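Local coordinates for putative phosphinothricin n-acetyltransferase (Acinetobacter baylyi, PDB 2JLM) that is a GNAT-family acetyltransferase that probably passes the acetyl group of acetyl-CoA to the amino group of methionine sulfoximine and methionine sulfone, at the interface of chains A and B. Residues are numbered along the deposited sequence; one frame, centred on the assembly and turned at random. Chains: chain A/B, Putative phosphinothricin n-acetyltransferase.

Contact 1: the interface of chains A and B. Residues chain A 39, 130, 153, 156, 166, 168; chain B 82-83, 88.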
# COMPACT_ATOMS: atom_id res chain seq x y z
N TYR A 39 -11.48 8.04 -29.96
CA TYR A 39 -10.87 7.09 -29.03
C TYR A 39 -9.54 6.49 -29.54
O TYR A 39 -9.08 5.46 -29.05
CB TYR A 39 -11.90 6.02 -28.60
CG TYR A 39 -12.80 6.43 -27.42
CD1 TYR A 39 -13.20 5.51 -26.46
CD2 TYR A 39 -13.24 7.75 -27.28
CE1 TYR A 39 -14.03 5.89 -25.38
CE2 TYR A 39 -14.05 8.14 -26.22
CZ TYR A 39 -14.45 7.20 -25.27
OH TYR A 39 -15.27 7.59 -24.22
N CYS A 130 -22.03 8.61 -30.31
CA CYS A 130 -21.28 8.15 -29.14
C CYS A 130 -20.35 9.26 -28.68
O CYS A 130 -19.43 9.63 -29.39
CB CYS A 130 -20.49 6.88 -29.44
SG CYS A 130 -19.53 6.29 -27.98
N ILE A 153 -21.97 3.56 -21.13
CA ILE A 153 -21.08 2.50 -20.73
C ILE A 153 -19.98 3.15 -19.89
O ILE A 153 -19.04 3.76 -20.42
CB ILE A 153 -20.48 1.74 -21.92
CG1 ILE A 153 -21.57 1.33 -22.92
CG2 ILE A 153 -19.73 0.51 -21.43
CD1 ILE A 153 -22.43 0.21 -22.45
N ALA A 156 -15.84 2.75 -20.19
CA ALA A 156 -15.64 1.94 -21.39
C ALA A 156 -14.30 2.24 -22.03
O ALA A 156 -13.71 1.39 -22.70
CB ALA A 156 -16.75 2.19 -22.36
N ALA A 166 -18.65 6.36 -22.09
CA ALA A 166 -19.15 6.48 -23.45
C ALA A 166 -20.67 6.55 -23.47
O ALA A 166 -21.35 5.54 -23.27
CB ALA A 166 -18.66 5.31 -24.31
N PHE A 168 -24.38 7.12 -25.15
CA PHE A 168 -25.03 6.87 -26.43
C PHE A 168 -26.30 7.69 -26.56
O PHE A 168 -27.26 7.47 -25.82
CB PHE A 168 -25.29 5.37 -26.60
CG PHE A 168 -24.03 4.57 -26.74
CD1 PHE A 168 -23.44 3.97 -25.65
CD2 PHE A 168 -23.40 4.48 -27.97
CE1 PHE A 168 -22.27 3.26 -25.78
CE2 PHE A 168 -22.22 3.76 -28.11
CZ PHE A 168 -21.66 3.16 -27.02
N PHE B 82 -15.70 -4.75 -28.27
CA PHE B 82 -16.98 -4.08 -28.12
C PHE B 82 -17.07 -3.03 -29.22
O PHE B 82 -17.90 -3.13 -30.10
CB PHE B 82 -17.09 -3.43 -26.73
CG PHE B 82 -18.29 -2.53 -26.57
CD1 PHE B 82 -18.13 -1.22 -26.14
CD2 PHE B 82 -19.57 -2.99 -26.83
CE1 PHE B 82 -19.23 -0.38 -25.97
CE2 PHE B 82 -20.68 -2.17 -26.67
CZ PHE B 82 -20.50 -0.85 -26.24
N ARG B 83 -16.21 -2.02 -29.14
CA ARG B 83 -16.07 -1.03 -30.21
C ARG B 83 -14.61 -1.00 -30.63
O ARG B 83 -13.70 -1.05 -29.79
CB ARG B 83 -16.58 0.35 -29.75
CG ARG B 83 -18.10 0.42 -29.58
CD ARG B 83 -18.60 1.64 -28.81
NE ARG B 83 -18.16 2.92 -29.39
CZ ARG B 83 -18.69 3.47 -30.48
NH1 ARG B 83 -19.68 2.86 -31.14
NH2 ARG B 83 -18.23 4.63 -30.93
N TYR B 88 -10.71 1.56 -26.27
CA TYR B 88 -11.64 0.54 -25.76
C TYR B 88 -10.91 -0.76 -25.41
O TYR B 88 -11.55 -1.80 -25.18
CB TYR B 88 -12.73 0.24 -26.79
CG TYR B 88 -13.78 1.31 -26.92
CD1 TYR B 88 -13.76 2.20 -27.99
CD2 TYR B 88 -14.79 1.43 -25.97
CE1 TYR B 88 -14.72 3.19 -28.11
CE2 TYR B 88 -15.76 2.41 -26.09
CZ TYR B 88 -15.72 3.28 -27.16
OH TYR B 88 -16.69 4.24 -27.28
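A:Tyr39 tilts its ring over one face of B:Tyr88, CD1 lying 3.2 Å above that plane toward the rim, while the directions of the two side chains, as distinct from their ring planes, cross at about a right angle. This is the tightly packed part of the patch. B:Tyr88 hides 57 Å² of its surface against chain A, more than any other residue here. Its other face is covered from within its own chain by CB of B:Arg83, which lies over the ring centre, so the phenol is clamped between the two chains. The methyl CB of A:Ala156 approaches from beside it, 3.9 Å from CE2 of B:Tyr88. The phenol oxygen is gripped inside chain B: NE of B:Arg83 donates to OH of B:Tyr88 over 2.9 Å, with 148° at the hydrogen and the oxygen tilted 17° from the guanidinium plane. A bend at chi3 turns the arginine toward this oxygen. Its guanidinium also reaches A:Cys130, where CZ of B:Arg83 lies 3.9 Å from SG. Packing is looser toward the phenylalanines. The ring of A:Phe168 presents its edge to CD of B:Arg83 at 3.9 Å, its plane turned 81° from the guanidinium. B:Phe82 touches A:Ile153 lightly, CZ to CG1 at 4.1 Å. This patch plugs an aromatic side chain and its bonded arginine into the partner subunit, which would help hold the two-fold pair together, probably as a dimer.

Contact 2: the interface of chains A and B. Residues chain A 125-126, 172, 176; chain B 154-156, 163.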
# COMPACT_ATOMS: atom_id res chain seq x y z
N HIS A 125 -33.13 4.61 -40.01
CA HIS A 125 -34.16 4.60 -38.96
C HIS A 125 -33.63 5.17 -37.64
O HIS A 125 -34.35 5.90 -36.95
CB HIS A 125 -34.74 3.19 -38.76
CG HIS A 125 -35.86 3.14 -37.76
ND1 HIS A 125 -37.02 3.87 -37.90
CD2 HIS A 125 -36.00 2.43 -36.62
CE1 HIS A 125 -37.82 3.63 -36.88
NE2 HIS A 125 -37.23 2.75 -36.09
N VAL A 126 -32.39 4.83 -37.28
CA VAL A 126 -31.79 5.35 -36.05
C VAL A 126 -30.38 5.91 -36.26
O VAL A 126 -29.51 5.24 -36.83
CB VAL A 126 -31.73 4.28 -34.94
CG1 VAL A 126 -31.12 4.87 -33.67
CG2 VAL A 126 -33.12 3.72 -34.66
N THR A 172 -34.45 8.71 -33.41
CA THR A 172 -35.23 7.75 -34.18
C THR A 172 -36.04 8.49 -35.24
O THR A 172 -36.71 9.48 -34.95
CB THR A 172 -36.20 6.94 -33.27
OG1 THR A 172 -35.48 6.40 -32.16
CG2 THR A 172 -36.84 5.79 -34.06
N PRO A 176 -37.32 4.01 -42.14
CA PRO A 176 -37.88 3.69 -43.45
C PRO A 176 -39.34 3.29 -43.29
O PRO A 176 -39.71 2.73 -42.25
CB PRO A 176 -37.09 2.46 -43.89
CG PRO A 176 -36.20 2.07 -42.71
CD PRO A 176 -36.69 2.83 -41.52
N GLN B 154 -33.39 2.15 -28.51
CA GLN B 154 -34.68 1.73 -29.05
C GLN B 154 -34.66 1.53 -30.56
O GLN B 154 -34.12 2.35 -31.31
CB GLN B 154 -35.76 2.73 -28.64
CG GLN B 154 -35.78 2.97 -27.14
CD GLN B 154 -36.95 3.83 -26.71
OE1 GLN B 154 -38.11 3.48 -26.93
NE2 GLN B 154 -36.65 4.96 -26.08
N GLN B 155 -35.23 0.41 -30.99
CA GLN B 155 -35.43 0.09 -32.39
C GLN B 155 -34.13 0.13 -33.18
O GLN B 155 -34.11 0.41 -34.38
CB GLN B 155 -36.48 1.03 -32.99
CG GLN B 155 -37.69 1.24 -32.06
CD GLN B 155 -38.85 1.96 -32.73
OE1 GLN B 155 -38.88 2.13 -33.95
NE2 GLN B 155 -39.81 2.41 -31.92
N ALA B 156 -33.03 -0.17 -32.49
CA ALA B 156 -31.72 -0.24 -33.13
C ALA B 156 -31.62 -1.40 -34.11
O ALA B 156 -30.85 -1.35 -35.07
CB ALA B 156 -30.63 -0.32 -32.09
N TRP B 163 -38.99 -3.92 -35.44
CA TRP B 163 -37.94 -3.18 -34.76
C TRP B 163 -37.63 -3.81 -33.40
O TRP B 163 -38.54 -4.23 -32.68
CB TRP B 163 -38.34 -1.71 -34.61
CG TRP B 163 -38.58 -1.01 -35.91
CD1 TRP B 163 -39.77 -0.50 -36.37
CD2 TRP B 163 -37.61 -0.74 -36.93
NE1 TRP B 163 -39.59 0.07 -37.61
CE2 TRP B 163 -38.28 -0.06 -37.98
CE3 TRP B 163 -36.24 -0.99 -37.06
CZ2 TRP B 163 -37.62 0.36 -39.14
CZ3 TRP B 163 -35.59 -0.58 -38.22
CH2 TRP B 163 -36.29 0.09 -39.24
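With CG anti to the backbone N (chi1 -176°), A:His125 sends its imidazole across to B:Trp163, whose own CG lies anti to the carbonyl carbon and brings the indole in from the opposite direction. The rings stack: the imidazole and the six-membered ring of B:Trp163 have centroids 3.6 Å apart and planes only 15° from parallel. CZ2 of the indole sits over the imidazole centre, while CD2 of A:His125 falls nearer the rim of the indole, an offset overlap. B:Gln155, its chain extended beyond CG, would limit rotation of the imidazole about its CB-CG bond. NE2 of A:His125 donates to the amide oxygen OE1 of B:Gln155 at 2.8 Å, with 156° at the hydrogen. The acceptor lies in the imidazole plane, whereas the donor is tilted out of the carbonyl plane. The imidazole is therefore held by a stack on one face and by a bond at its rim, both from chain B. A:Pro176, which follows a cis peptide bond, borders the outer end of the indole, with CD 3.6 Å from CZ2 of B:Trp163. Farther along, CG2 of A:Val126 rests 3.5 Å from the backbone O of B:Gln155. By pairing a stack with a directional hydrogen bond, this patch would set the register of the two subunits in the two-fold interface, which probably belongs to a dimer.

The C-alpha centres of contact 1 and contact 2 lie about 20 Å apart along the same two-fold interface. Strands 126-132 and 162-172 of chain A run through both, supplying A:Cys130, A:Ala166 and A:Phe168 to contact 1 and A:Val126 and A:Thr172 to contact 2. Residue 156 serves twice, from chain A in contact 1 and from chain B in contact 2. Symmetry repeats each patch with the chains exchanged, so the pair is secured at spaced points, by mainly apolar packing in one and a stack with a hydrogen bond in the other. Such spacing would resist rocking of the subunits within the deposited six-chain assembly.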